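Local coordinates for putative glutathione-regulated potassium-efflux system protein KefB (Vibrio parahaemolyticus RIMD 2210633, PDB 3C85) that probably works as a potassium-efflux antiporter of the CPA2 family, this chain being its soluble, AMP-binding TrkA-N domain with a Rossmann-type fold, at residues Pro37-Val42 and Thr103-Leu108; Tyr62-Leu67 and Gly83-Ser88; Gly118-Leu123 and Glu146-Ser151; Ile138-Asp143 and Asn158-Ala163. All blocks are in the same frame, centred on the assembly; numbering follows the deposited sequence.

Interaction 1: residues Pro37-Val42 and Thr103-Leu108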
loop_
_atom_site.group_PDB
_atom_site.type_symbol
_atom_site.label_atom_id
_atom_site.label_comp_id
_atom_site.label_asym_id
_atom_site.label_seq_id
_atom_site.Cartn_x
_atom_site.Cartn_y
_atom_site.Cartn_z
ATOM N N PRO A 37 17.965 -3.999 21.878
ATOM C CA PRO A 37 17.530 -3.288 20.676
ATOM C C PRO A 37 18.326 -1.998 20.502
ATOM O O PRO A 37 18.129 -1.288 19.538
ATOM C CB PRO A 37 16.063 -2.975 20.961
ATOM C CG PRO A 37 16.000 -2.886 22.482
ATOM C CD PRO A 37 17.048 -3.795 23.020
ATOM N N GLY A 38 19.199 -1.705 21.462
ATOM C CA GLY A 38 20.181 -0.664 21.307
ATOM C C GLY A 38 19.485 0.664 21.190
ATOM O O GLY A 38 18.619 0.969 22.004
ATOM N N HIS A 39 19.847 1.454 20.174
ATOM C CA HIS A 39 19.225 2.774 19.957
ATOM C C HIS A 39 17.922 2.798 19.146
ATOM O O HIS A 39 17.368 3.901 18.904
ATOM C CB HIS A 39 20.206 3.729 19.283
ATOM C CG HIS A 39 21.482 3.927 20.039
ATOM N ND1 HIS A 39 21.580 4.781 21.113
ATOM C CD2 HIS A 39 22.720 3.417 19.847
ATOM C CE1 HIS A 39 22.818 4.772 21.568
ATOM N NE2 HIS A 39 23.529 3.944 20.822
ATOM N N ALA A 40 17.411 1.627 18.757
ATOM C CA ALA A 40 16.215 1.545 17.889
ATOM C C ALA A 40 15.026 2.238 18.542
ATOM O O ALA A 40 14.744 2.021 19.724
ATOM C CB ALA A 40 15.870 0.071 17.570
ATOM N N GLN A 41 14.349 3.090 17.775
ATOM C CA GLN A 41 13.188 3.814 18.248
ATOM C C GLN A 41 11.909 3.206 17.672
ATOM O O GLN A 41 10.809 3.477 18.172
ATOM C CB GLN A 41 13.297 5.260 17.836
ATOM C CG GLN A 41 14.432 6.013 18.546
ATOM C CD GLN A 41 14.514 7.447 18.119
ATOM O OE1 GLN A 41 15.343 7.828 17.275
ATOM N NE2 GLN A 41 13.681 8.262 18.701
ATOM N N VAL A 42 12.052 2.385 16.621
ATOM C CA VAL A 42 10.911 1.719 15.960
ATOM C C VAL A 42 11.224 0.228 15.947
ATOM O O VAL A 42 12.326 -0.146 15.586
ATOM C CB VAL A 42 10.688 2.219 14.487
ATOM C CG1 VAL A 42 9.459 1.548 13.854
ATOM C CG2 VAL A 42 10.505 3.746 14.447
ATOM N N THR A 103 15.393 -2.075 28.794
ATOM C CA THR A 103 16.039 -0.815 28.502
ATOM C C THR A 103 15.937 -0.620 27.014
ATOM O O THR A 103 16.180 -1.537 26.270
ATOM C CB THR A 103 17.527 -0.801 28.942
ATOM O OG1 THR A 103 18.249 -1.811 28.240
ATOM C CG2 THR A 103 17.655 -1.075 30.412
ATOM N N GLY A 104 15.557 0.572 26.594
ATOM C CA GLY A 104 15.219 0.808 25.205
ATOM C C GLY A 104 14.484 2.121 24.927
ATOM O O GLY A 104 13.583 2.578 25.609
ATOM N N HIS A 105 14.877 2.706 23.840
ATOM C CA HIS A 105 14.228 3.852 23.383
ATOM C C HIS A 105 13.027 3.573 22.454
ATOM O O HIS A 105 12.696 4.443 21.722
ATOM C CB HIS A 105 15.283 4.634 22.650
ATOM C CG HIS A 105 16.599 4.618 23.325
ATOM N ND1 HIS A 105 17.296 5.765 23.603
ATOM C CD2 HIS A 105 17.348 3.598 23.787
ATOM C CE1 HIS A 105 18.426 5.452 24.203
ATOM N NE2 HIS A 105 18.480 4.143 24.333
ATOM N N VAL A 106 12.386 2.396 22.499
ATOM C CA VAL A 106 11.350 2.093 21.451
ATOM C C VAL A 106 10.082 2.898 21.693
ATOM O O VAL A 106 9.446 2.719 22.738
ATOM C CB VAL A 106 11.003 0.570 21.390
ATOM C CG1 VAL A 106 9.807 0.283 20.426
ATOM C CG2 VAL A 106 12.175 -0.230 20.917
ATOM N N LYS A 107 9.722 3.774 20.744
ATOM C CA LYS A 107 8.583 4.718 20.861
ATOM C C LYS A 107 7.434 4.323 19.961
ATOM O O LYS A 107 6.306 4.816 20.121
ATOM C CB LYS A 107 8.984 6.146 20.437
ATOM C CG LYS A 107 9.964 6.806 21.337
ATOM C CD LYS A 107 10.286 8.196 20.858
ATOM C CE LYS A 107 11.306 8.824 21.806
ATOM N NZ LYS A 107 11.661 10.203 21.355
ATOM N N LEU A 108 7.741 3.454 18.998
ATOM C CA LEU A 108 6.784 3.006 18.009
ATOM C C LEU A 108 7.007 1.553 17.612
ATOM O O LEU A 108 8.141 1.121 17.329
ATOM C CB LEU A 108 6.825 3.928 16.788
ATOM C CG LEU A 108 5.901 3.522 15.625
ATOM C CD1 LEU A 108 4.385 3.622 16.026
ATOM C CD2 LEU A 108 6.244 4.339 14.347
HETATM O O HOH W 1 15.849 0.603 21.688
#

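Interaction 2: residues Tyr62-Leu67 and Gly83-Ser88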
loop_
_atom_site.group_PDB
_atom_site.type_symbol
_atom_site.label_atom_id
_atom_site.label_comp_id
_atom_site.label_asym_id
_atom_site.label_seq_id
_atom_site.Cartn_x
_atom_site.Cartn_y
_atom_site.Cartn_z
ATOM N N TYR A 62 14.130 9.477 8.460
ATOM C CA TYR A 62 14.711 9.577 9.803
ATOM C C TYR A 62 16.077 8.912 10.020
ATOM O O TYR A 62 16.629 9.014 11.107
ATOM C CB TYR A 62 13.727 8.984 10.809
ATOM C CG TYR A 62 12.388 9.663 10.817
ATOM C CD1 TYR A 62 12.224 10.926 11.397
ATOM C CD2 TYR A 62 11.275 9.045 10.248
ATOM C CE1 TYR A 62 10.984 11.548 11.421
ATOM C CE2 TYR A 62 10.028 9.668 10.250
ATOM C CZ TYR A 62 9.892 10.920 10.845
ATOM O OH TYR A 62 8.656 11.549 10.859
ATOM N N GLY A 63 16.607 8.208 9.030
ATOM C CA GLY A 63 17.874 7.502 9.208
ATOM C C GLY A 63 17.666 6.163 9.899
ATOM O O GLY A 63 16.559 5.632 9.918
ATOM N N LYS A 64 18.711 5.636 10.502
ATOM C CA LYS A 64 18.733 4.254 10.971
ATOM C C LYS A 64 18.067 4.078 12.371
ATOM O O LYS A 64 18.741 3.837 13.382
ATOM C CB LYS A 64 20.201 3.807 10.982
ATOM C CG LYS A 64 20.522 2.399 11.472
ATOM C CD LYS A 64 20.556 1.406 10.314
ATOM C CE LYS A 64 21.711 0.458 10.487
ATOM N NZ LYS A 64 21.803 -0.597 9.464
ATOM N N ILE A 65 16.746 4.153 12.406
ATOM C CA ILE A 65 16.002 4.222 13.668
ATOM C C ILE A 65 15.203 2.968 13.966
ATOM O O ILE A 65 14.532 2.890 15.031
ATOM C CB ILE A 65 15.038 5.412 13.672
ATOM C CG1 ILE A 65 14.050 5.341 12.496
ATOM C CG2 ILE A 65 15.825 6.704 13.621
ATOM C CD1 ILE A 65 12.767 6.210 12.718
ATOM N N SER A 66 15.256 2.006 13.036
ATOM C CA SER A 66 14.391 0.826 13.147
ATOM C C SER A 66 15.133 -0.477 13.388
ATOM O O SER A 66 16.271 -0.626 12.951
ATOM C CB SER A 66 13.534 0.646 11.880
ATOM O OG SER A 66 12.732 1.782 11.581
ATOM N N LEU A 67 14.441 -1.418 14.042
ATOM C CA LEU A 67 14.882 -2.806 14.200
ATOM C C LEU A 67 13.746 -3.713 13.701
ATOM O O LEU A 67 12.638 -3.661 14.213
ATOM C CB LEU A 67 15.181 -3.110 15.673
ATOM C CG LEU A 67 15.535 -4.576 15.958
ATOM C CD1 LEU A 67 16.846 -5.004 15.224
ATOM C CD2 LEU A 67 15.667 -4.817 17.501
ATOM N N GLY A 83 22.127 -4.416 4.482
ATOM C CA GLY A 83 22.398 -3.271 5.364
ATOM C C GLY A 83 21.299 -2.955 6.376
ATOM O O GLY A 83 21.442 -2.019 7.179
ATOM N N ARG A 84 20.210 -3.732 6.368
ATOM C CA ARG A 84 19.087 -3.494 7.282
ATOM C C ARG A 84 19.314 -4.168 8.659
ATOM O O ARG A 84 19.894 -5.249 8.727
ATOM C CB ARG A 84 17.786 -3.994 6.668
ATOM C CG ARG A 84 17.343 -3.264 5.408
ATOM C CD ARG A 84 15.891 -3.635 5.072
ATOM N NE ARG A 84 15.550 -3.090 3.769
ATOM C CZ ARG A 84 15.740 -3.731 2.622
ATOM N NH1 ARG A 84 16.232 -4.960 2.616
ATOM N NH2 ARG A 84 15.436 -3.137 1.473
ATOM N N ASN A 85 18.907 -3.503 9.747
ATOM C CA ASN A 85 19.011 -4.119 11.086
ATOM C C ASN A 85 17.811 -5.002 11.287
ATOM O O ASN A 85 16.728 -4.522 11.653
ATOM C CB ASN A 85 19.123 -3.096 12.225
ATOM C CG ASN A 85 20.468 -2.380 12.249
ATOM O OD1 ASN A 85 21.342 -2.642 11.421
ATOM N ND2 ASN A 85 20.627 -1.457 13.186
ATOM N N VAL A 86 17.996 -6.289 11.019
ATOM C CA VAL A 86 16.914 -7.250 11.136
ATOM C C VAL A 86 17.431 -8.479 11.881
ATOM O O VAL A 86 18.506 -8.986 11.576
ATOM C CB VAL A 86 16.331 -7.652 9.743
ATOM C CG1 VAL A 86 15.245 -8.748 9.901
ATOM C CG2 VAL A 86 15.715 -6.427 9.084
ATOM N N ILE A 87 16.701 -8.907 12.892
ATOM C CA ILE A 87 17.089 -10.089 13.631
ATOM C C ILE A 87 16.000 -11.135 13.487
ATOM O O ILE A 87 14.827 -10.797 13.232
ATOM C CB ILE A 87 17.416 -9.759 15.121
ATOM C CG1 ILE A 87 16.204 -9.160 15.843
ATOM C CG2 ILE A 87 18.627 -8.783 15.207
ATOM C CD1 ILE A 87 16.411 -9.082 17.361
ATOM N N SER A 88 16.367 -12.409 13.586
ATOM C CA SER A 88 15.339 -13.420 13.450
ATOM C C SER A 88 14.628 -13.669 14.782
ATOM O O SER A 88 15.232 -13.539 15.853
ATOM C CB SER A 88 15.918 -14.708 12.873
ATOM O OG SER A 88 16.867 -15.209 13.776
HETATM O O HOH W 2 18.319 -0.992 14.829
#

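Interaction 3: residues Gly118-Leu123 and Glu146-Ser151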
loop_
_atom_site.group_PDB
_atom_site.type_symbol
_atom_site.label_atom_id
_atom_site.label_comp_id
_atom_site.label_asym_id
_atom_site.label_seq_id
_atom_site.Cartn_x
_atom_site.Cartn_y
_atom_site.Cartn_z
ATOM N N GLY A 118 -1.325 -13.235 13.933
ATOM C CA GLY A 118 0.044 -12.952 14.416
ATOM C C GLY A 118 0.211 -11.541 14.955
ATOM O O GLY A 118 0.884 -11.326 15.974
ATOM N N ASN A 119 -0.349 -10.559 14.248
ATOM C CA ASN A 119 -0.325 -9.169 14.718
ATOM C C ASN A 119 -1.064 -9.025 16.043
ATOM O O ASN A 119 -0.616 -8.311 16.931
ATOM C CB ASN A 119 -0.927 -8.241 13.647
ATOM C CG ASN A 119 -0.011 -8.110 12.450
ATOM O OD1 ASN A 119 1.140 -7.783 12.599
ATOM N ND2 ASN A 119 -0.529 -8.378 11.248
ATOM N N GLN A 120 -2.195 -9.727 16.159
ATOM C CA GLN A 120 -2.998 -9.721 17.389
ATOM C C GLN A 120 -2.225 -10.336 18.552
ATOM O O GLN A 120 -2.172 -9.765 19.646
ATOM C CB GLN A 120 -4.366 -10.418 17.169
ATOM C CG GLN A 120 -5.513 -9.516 16.564
ATOM C CD GLN A 120 -6.144 -8.515 17.581
ATOM O OE1 GLN A 120 -5.656 -8.367 18.703
ATOM N NE2 GLN A 120 -7.236 -7.805 17.160
ATOM N N THR A 121 -1.577 -11.480 18.309
ATOM C CA THR A 121 -0.760 -12.147 19.349
ATOM C C THR A 121 0.480 -11.317 19.739
ATOM O O THR A 121 0.785 -11.180 20.925
ATOM C CB THR A 121 -0.397 -13.582 18.908
ATOM O OG1 THR A 121 -1.621 -14.268 18.624
ATOM C CG2 THR A 121 0.376 -14.365 20.000
ATOM N N ALA A 122 1.136 -10.706 18.757
ATOM C CA ALA A 122 2.255 -9.806 19.027
ATOM C C ALA A 122 1.836 -8.648 19.901
ATOM O O ALA A 122 2.558 -8.302 20.810
ATOM C CB ALA A 122 2.864 -9.283 17.753
ATOM N N LEU A 123 0.686 -8.039 19.609
ATOM C CA LEU A 123 0.144 -6.953 20.423
ATOM C C LEU A 123 -0.063 -7.375 21.885
ATOM O O LEU A 123 0.300 -6.636 22.810
ATOM C CB LEU A 123 -1.150 -6.434 19.803
ATOM C CG LEU A 123 -2.039 -5.454 20.585
ATOM C CD1 LEU A 123 -1.381 -4.098 20.731
ATOM C CD2 LEU A 123 -3.374 -5.336 19.884
ATOM N N GLU A 146 -10.653 -2.442 12.927
ATOM C CA GLU A 146 -11.463 -2.086 14.101
ATOM C C GLU A 146 -11.088 -2.952 15.296
ATOM O O GLU A 146 -10.915 -2.452 16.396
ATOM C CB GLU A 146 -12.960 -2.207 13.798
ATOM C CG GLU A 146 -13.831 -1.631 14.898
ATOM C CD GLU A 146 -15.261 -1.640 14.515
ATOM O OE1 GLU A 146 -15.902 -2.702 14.696
ATOM O OE2 GLU A 146 -15.758 -0.590 14.032
ATOM N N GLY A 147 -10.935 -4.253 15.070
ATOM C CA GLY A 147 -10.513 -5.142 16.148
ATOM C C GLY A 147 -9.153 -4.809 16.741
ATOM O O GLY A 147 -8.964 -4.915 17.957
ATOM N N LEU A 148 -8.198 -4.419 15.899
ATOM C CA LEU A 148 -6.898 -3.962 16.395
ATOM C C LEU A 148 -7.005 -2.704 17.221
ATOM O O LEU A 148 -6.349 -2.601 18.267
ATOM C CB LEU A 148 -5.882 -3.782 15.242
ATOM C CG LEU A 148 -5.334 -5.090 14.658
ATOM C CD1 LEU A 148 -4.848 -4.960 13.189
ATOM C CD2 LEU A 148 -4.277 -5.731 15.526
ATOM N N LEU A 149 -7.798 -1.731 16.750
ATOM C CA LEU A 149 -8.095 -0.541 17.570
ATOM C C LEU A 149 -8.732 -0.904 18.908
ATOM O O LEU A 149 -8.323 -0.400 19.998
ATOM C CB LEU A 149 -8.951 0.453 16.780
ATOM C CG LEU A 149 -8.243 1.075 15.571
ATOM C CD1 LEU A 149 -9.193 1.945 14.843
ATOM C CD2 LEU A 149 -7.068 1.877 16.033
ATOM N N GLU A 150 -9.725 -1.779 18.860
ATOM C CA GLU A 150 -10.362 -2.204 20.101
ATOM C C GLU A 150 -9.329 -2.854 21.050
ATOM O O GLU A 150 -9.435 -2.719 22.270
ATOM C CB GLU A 150 -11.487 -3.205 19.796
ATOM C CG GLU A 150 -12.747 -2.655 19.214
ATOM C CD GLU A 150 -13.701 -3.800 18.896
ATOM O OE1 GLU A 150 -13.198 -4.912 18.625
ATOM O OE2 GLU A 150 -14.920 -3.623 18.930
ATOM N N SER A 151 -8.352 -3.578 20.495
ATOM C CA SER A 151 -7.397 -4.321 21.316
ATOM C C SER A 151 -6.307 -3.420 21.845
ATOM O O SER A 151 -5.545 -3.821 22.693
ATOM C CB SER A 151 -6.779 -5.489 20.529
ATOM O OG SER A 151 -7.765 -6.467 20.247
#

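Interaction 4: residues Ile138-Asp143 and Asn158-Ala163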
loop_
_atom_site.group_PDB
_atom_site.type_symbol
_atom_site.label_atom_id
_atom_site.label_comp_id
_atom_site.label_asym_id
_atom_site.label_seq_id
_atom_site.Cartn_x
_atom_site.Cartn_y
_atom_site.Cartn_z
ATOM N N ILE A 138 -1.492 -2.839 10.370
ATOM C CA ILE A 138 -1.990 -2.813 9.022
ATOM C C ILE A 138 -2.680 -4.123 8.806
ATOM O O ILE A 138 -2.236 -5.107 9.268
ATOM C CB ILE A 138 -0.862 -2.582 8.007
ATOM C CG1 ILE A 138 -1.375 -2.097 6.664
ATOM C CG2 ILE A 138 0.031 -3.761 7.898
ATOM C CD1 ILE A 138 -0.339 -1.511 5.838
ATOM N N ALA A 139 -3.809 -4.095 8.128
ATOM C CA ALA A 139 -4.568 -5.282 7.869
ATOM C C ALA A 139 -5.406 -5.204 6.581
ATOM O O ALA A 139 -5.390 -4.241 5.908
ATOM C CB ALA A 139 -5.424 -5.604 9.032
ATOM N N GLU A 140 -6.126 -6.264 6.300
ATOM C CA GLU A 140 -6.858 -6.402 5.059
ATOM C C GLU A 140 -8.262 -5.809 4.981
ATOM O O GLU A 140 -8.685 -5.369 3.962
ATOM C CB GLU A 140 -6.931 -7.860 4.675
ATOM C CG GLU A 140 -5.675 -8.417 4.228
ATOM C CD GLU A 140 -5.881 -9.694 3.505
ATOM O OE1 GLU A 140 -6.181 -10.687 4.137
ATOM O OE2 GLU A 140 -5.812 -9.677 2.289
ATOM N N TYR A 141 -8.958 -5.872 6.098
ATOM C CA TYR A 141 -10.377 -5.640 6.169
ATOM C C TYR A 141 -10.760 -4.741 7.334
ATOM O O TYR A 141 -10.129 -4.768 8.347
ATOM C CB TYR A 141 -11.123 -6.957 6.304
ATOM C CG TYR A 141 -10.907 -7.951 5.190
ATOM C CD1 TYR A 141 -11.406 -7.726 3.933
ATOM C CD2 TYR A 141 -10.246 -9.113 5.408
ATOM C CE1 TYR A 141 -11.228 -8.653 2.918
ATOM C CE2 TYR A 141 -10.062 -10.025 4.422
ATOM C CZ TYR A 141 -10.550 -9.800 3.175
ATOM O OH TYR A 141 -10.365 -10.723 2.176
ATOM N N PRO A 142 -11.820 -3.971 7.152
ATOM C CA PRO A 142 -12.256 -3.065 8.222
ATOM C C PRO A 142 -12.465 -3.790 9.564
ATOM O O PRO A 142 -12.043 -3.257 10.580
ATOM C CB PRO A 142 -13.588 -2.528 7.701
ATOM C CG PRO A 142 -13.400 -2.511 6.193
ATOM C CD PRO A 142 -12.624 -3.804 5.926
ATOM N N ASP A 143 -13.040 -5.003 9.576
ATOM C CA ASP A 143 -13.245 -5.663 10.884
ATOM C C ASP A 143 -11.927 -5.962 11.611
ATOM O O ASP A 143 -11.818 -5.814 12.842
ATOM C CB ASP A 143 -14.240 -6.864 10.881
ATOM C CG ASP A 143 -13.880 -7.967 9.920
ATOM O OD1 ASP A 143 -12.794 -7.915 9.277
ATOM O OD2 ASP A 143 -14.739 -8.897 9.770
ATOM N N ASN A 158 -5.300 0.220 6.214
ATOM C CA ASN A 158 -5.648 -0.927 5.376
ATOM C C ASN A 158 -4.550 -1.173 4.343
ATOM O O ASN A 158 -4.132 -0.219 3.663
ATOM C CB ASN A 158 -6.970 -0.616 4.646
ATOM C CG ASN A 158 -7.447 -1.777 3.833
ATOM O OD1 ASN A 158 -6.894 -2.056 2.754
ATOM N ND2 ASN A 158 -8.485 -2.472 4.330
ATOM N N ILE A 159 -4.075 -2.422 4.227
ATOM C CA ILE A 159 -2.956 -2.753 3.307
ATOM C C ILE A 159 -3.230 -2.229 1.879
ATOM O O ILE A 159 -2.361 -1.609 1.238
ATOM C CB ILE A 159 -2.770 -4.279 3.224
ATOM C CG1 ILE A 159 -2.269 -4.865 4.550
ATOM C CG2 ILE A 159 -1.824 -4.694 2.040
ATOM C CD1 ILE A 159 -2.342 -6.379 4.564
ATOM N N TYR A 160 -4.435 -2.480 1.371
ATOM C CA TYR A 160 -4.761 -2.159 -0.038
ATOM C C TYR A 160 -5.038 -0.676 -0.273
ATOM O O TYR A 160 -4.667 -0.168 -1.299
ATOM C CB TYR A 160 -5.912 -3.045 -0.538
ATOM C CG TYR A 160 -5.507 -4.476 -0.328
ATOM C CD1 TYR A 160 -4.573 -5.088 -1.185
ATOM C CD2 TYR A 160 -6.003 -5.193 0.750
ATOM C CE1 TYR A 160 -4.147 -6.378 -0.960
ATOM C CE2 TYR A 160 -5.595 -6.504 0.980
ATOM C CZ TYR A 160 -4.666 -7.071 0.129
ATOM O OH TYR A 160 -4.278 -8.338 0.393
ATOM N N SER A 161 -5.651 0.009 0.695
ATOM C CA SER A 161 -5.800 1.470 0.619
ATOM C C SER A 161 -4.459 2.160 0.569
ATOM O O SER A 161 -4.234 3.061 -0.247
ATOM C CB SER A 161 -6.593 1.986 1.834
ATOM O OG SER A 161 -7.889 1.392 1.847
ATOM N N GLU A 162 -3.573 1.756 1.468
ATOM C CA GLU A 162 -2.200 2.285 1.522
ATOM C C GLU A 162 -1.446 1.995 0.226
ATOM O O GLU A 162 -0.742 2.875 -0.300
ATOM C CB GLU A 162 -1.447 1.690 2.738
ATOM C CG GLU A 162 -2.050 2.161 4.109
ATOM C CD GLU A 162 -2.140 3.692 4.217
ATOM O OE1 GLU A 162 -1.162 4.395 3.857
ATOM O OE2 GLU A 162 -3.198 4.202 4.666
ATOM N N ALA A 163 -1.569 0.775 -0.277
ATOM C CA ALA A 163 -0.988 0.439 -1.580
ATOM C C ALA A 163 -1.433 1.407 -2.706
ATOM O O ALA A 163 -0.602 1.895 -3.446
ATOM C CB ALA A 163 -1.311 -0.996 -1.953
#

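Interaction 1: residues Pro37-Val42 and Thr103-Leu108
The carbonyl oxygen of Gln41 is gripped by two backbone N-H groups in a row. Lys107 N reaches Gln41 O at 2.8 Å from above the carbonyl plane, in a fairly straight bond (162° at the hydrogen). Leu108 N comes in at 3.2 Å to the same Gln41 O, nearly along the C=O axis. One residue on, Val42 and Leu108 form a parallel beta bridge, and Val42 CA also makes a short C-H...O contact of 3.1 Å with Leu108 O. Here the two central strands of the Rossmann sheet, 42-45 and 108-111, come together.

Before the strands the segments part, and water takes over. A type II' turn from Pro37 to Ala40 directs the Gly38 and Ala40 carbonyls at one water molecule, which donates to both and accepts a weak bond of 3.2 Å from His105 N. The His105 ring lies alongside, its CD2 3.4 Å from Gly38 O, while Val106 CG2 touches Ala40 O at 3.6 Å. Gln41 and Lys107 run side by side as extended chains, and Lys107 NZ continues to Gln178 O of the second subunit, whose Phe179 packs on both residues.

Sharing one acceptor between successive N-H groups, then bridging with solvent, lets two irregular loops merge into paired strands, with partners for the Gln41, Gly38 and Ala40 carbonyls and the Lys107, Leu108 and (weakly) His105 N-H groups.

Interaction 2: residues Tyr62-Leu67 and Gly83-Ser88
Leu67 supplies the buried, more closely packed, largely apolar half of this contact, and Lys64 the loose, polar half. With CG anti to the backbone N (chi1 175°), Leu67 swings CD1 across to the 83-88 segment, where it lies 3.6 Å from Asn85 O and 4.2 Å from Ile87 CG2. Ile87 meets it with CG2, the branch anti to its own carbonyl carbon. Leu67 is backed by Pro37 and Ala40, and its CA makes a C-H...O contact of 3.6 Å with Asn85 O.

On the exposed side Lys64 starts with CG anti to the backbone N, then bends at chi2 and chi3, so that its chain crosses the Asn85 side chain at about a right angle. Lys64 NZ donates to Asn85 OD1 at 2.9 Å from well above the carbonyl plane, 59° out of it, and also lies 2.7 Å from Gly83 O. The amide's other end works differently: Asn85 ND2 gives a hydrogen to a water that itself donates to Ser66 O, so solvent joins the two segments between the two halves.

The segments belong to the beta-alpha-beta unit of strand 66-70, helix 73-81 and strand 86-88, whose first strand leads to the AMP-binding Glu70. Arg59 lies close to the ammonium group with like charge; the oxygens gathered there probably offset that repulsion at the start of the edge strand.

Interaction 3: residues Gly118-Leu123 and Glu146-Ser151
The carboxamide of Gln120 is the flat group at the heart of this contact. Leu148 CD2 lies over the plane of the amide, 3.9 Å from Gln120 CD, while Ser151 OG stands off its far end, between the oxygen and the nitrogen. A bend at chi2 (-76°) folds the Gln120 chain across to the other helix and presents both polar atoms to it. Gln120 NE2 makes a weak hydrogen bond of 3.5 Å to Gly147 O, which also accepts from Ser151 N within its own helix. Ser151 OG is 3.2 Å from Gln120 OE1 and 3.0 Å from Gly147 O; its single hydrogen could serve either acceptor, and the choice is not settled.

Deeper in, the contact turns apolar. Leu123, with CG anti to the backbone N, pushes CD2 against Ser151 CB at 3.5 Å, tighter than usual for two carbons, and reaches Leu148 CD2 more loosely at 4.5 Å. Leu111 and Ile135 of the sheet lie under Leu123, and Ala137 under Leu148.

The helices run almost parallel (6° between directions) with axes 10.9 Å apart, as expected for neighbouring helices of successive beta-alpha units on one side of a Rossmann-type sheet. A leucine layer next to the strands, topped by an amide-hydroxyl-carbonyl cluster in which the serine hydrogen has two possible acceptors, joins them by fit below and by rather weak polar contacts above.

Interaction 4: residues Ile138-Asp143 and Asn158-Ala163
Glu140 and Tyr160 lie side by side and point the same way, the carboxylate turned 46° from the ring plane and meeting the ring at its edge. Tyr160 OH donates to Glu140 OE2 at 2.8 Å, and OE2 accepts on its anti lone pair. The methyl CG2 of Ile159 sits 4.0 Å above the centre of one ring face, while Ile159, side by side with Glu140, sets CD1 3.9 Å from Glu140 CG. Ile138 crosses Ile159 at about a right angle, CG1 against CG1 at 3.6 Å.

Ala139 and Asn158 form a parallel beta bridge between strands 134-139 and 155-158, and just past it Ile159 N bonds nearly straight to Ala139 O at 2.8 Å. Asn158, with CG anti to the backbone N, acts as N-cap of helix 159-175: its OD1 accepts from Ser161 N at 3.2 Å and, weakly, from Tyr160 N. Its ND2 turns back, weakly, to Glu140 O.

Arg49 of the second subunit packs on Asn158 and Tyr160, and Glu162 bonds to His170 of that subunit. The tyrosine bond probably favours the ionised form of Glu140, which ties the loop after strand 134-139 to the first turn of helix 159-175.

How the interactions relate
Interactions 1 and 2 share the start of strand 66-70's pairing with strand 42-45: Gln41 N and Val42 O bond to Ile65 O and Leu67 N, and interaction 2 is nested inside the loop that interaction 1 closes. Interactions 3 and 4 occupy the other half of the sheet, touch through Leu148 and Ala139, and both use helix 142-151. All four are partly buried. Backbone bonding and water dominate at the central strands in interaction 1; interaction 2 pairs a more buried apolar contact, Leu67 with Ile87, with a lysine-amide contact on its exposed side; interaction 3 is helix-to-helix and untouched by the second subunit, unlike the other three; interaction 4 caps the helix leading to that subunit.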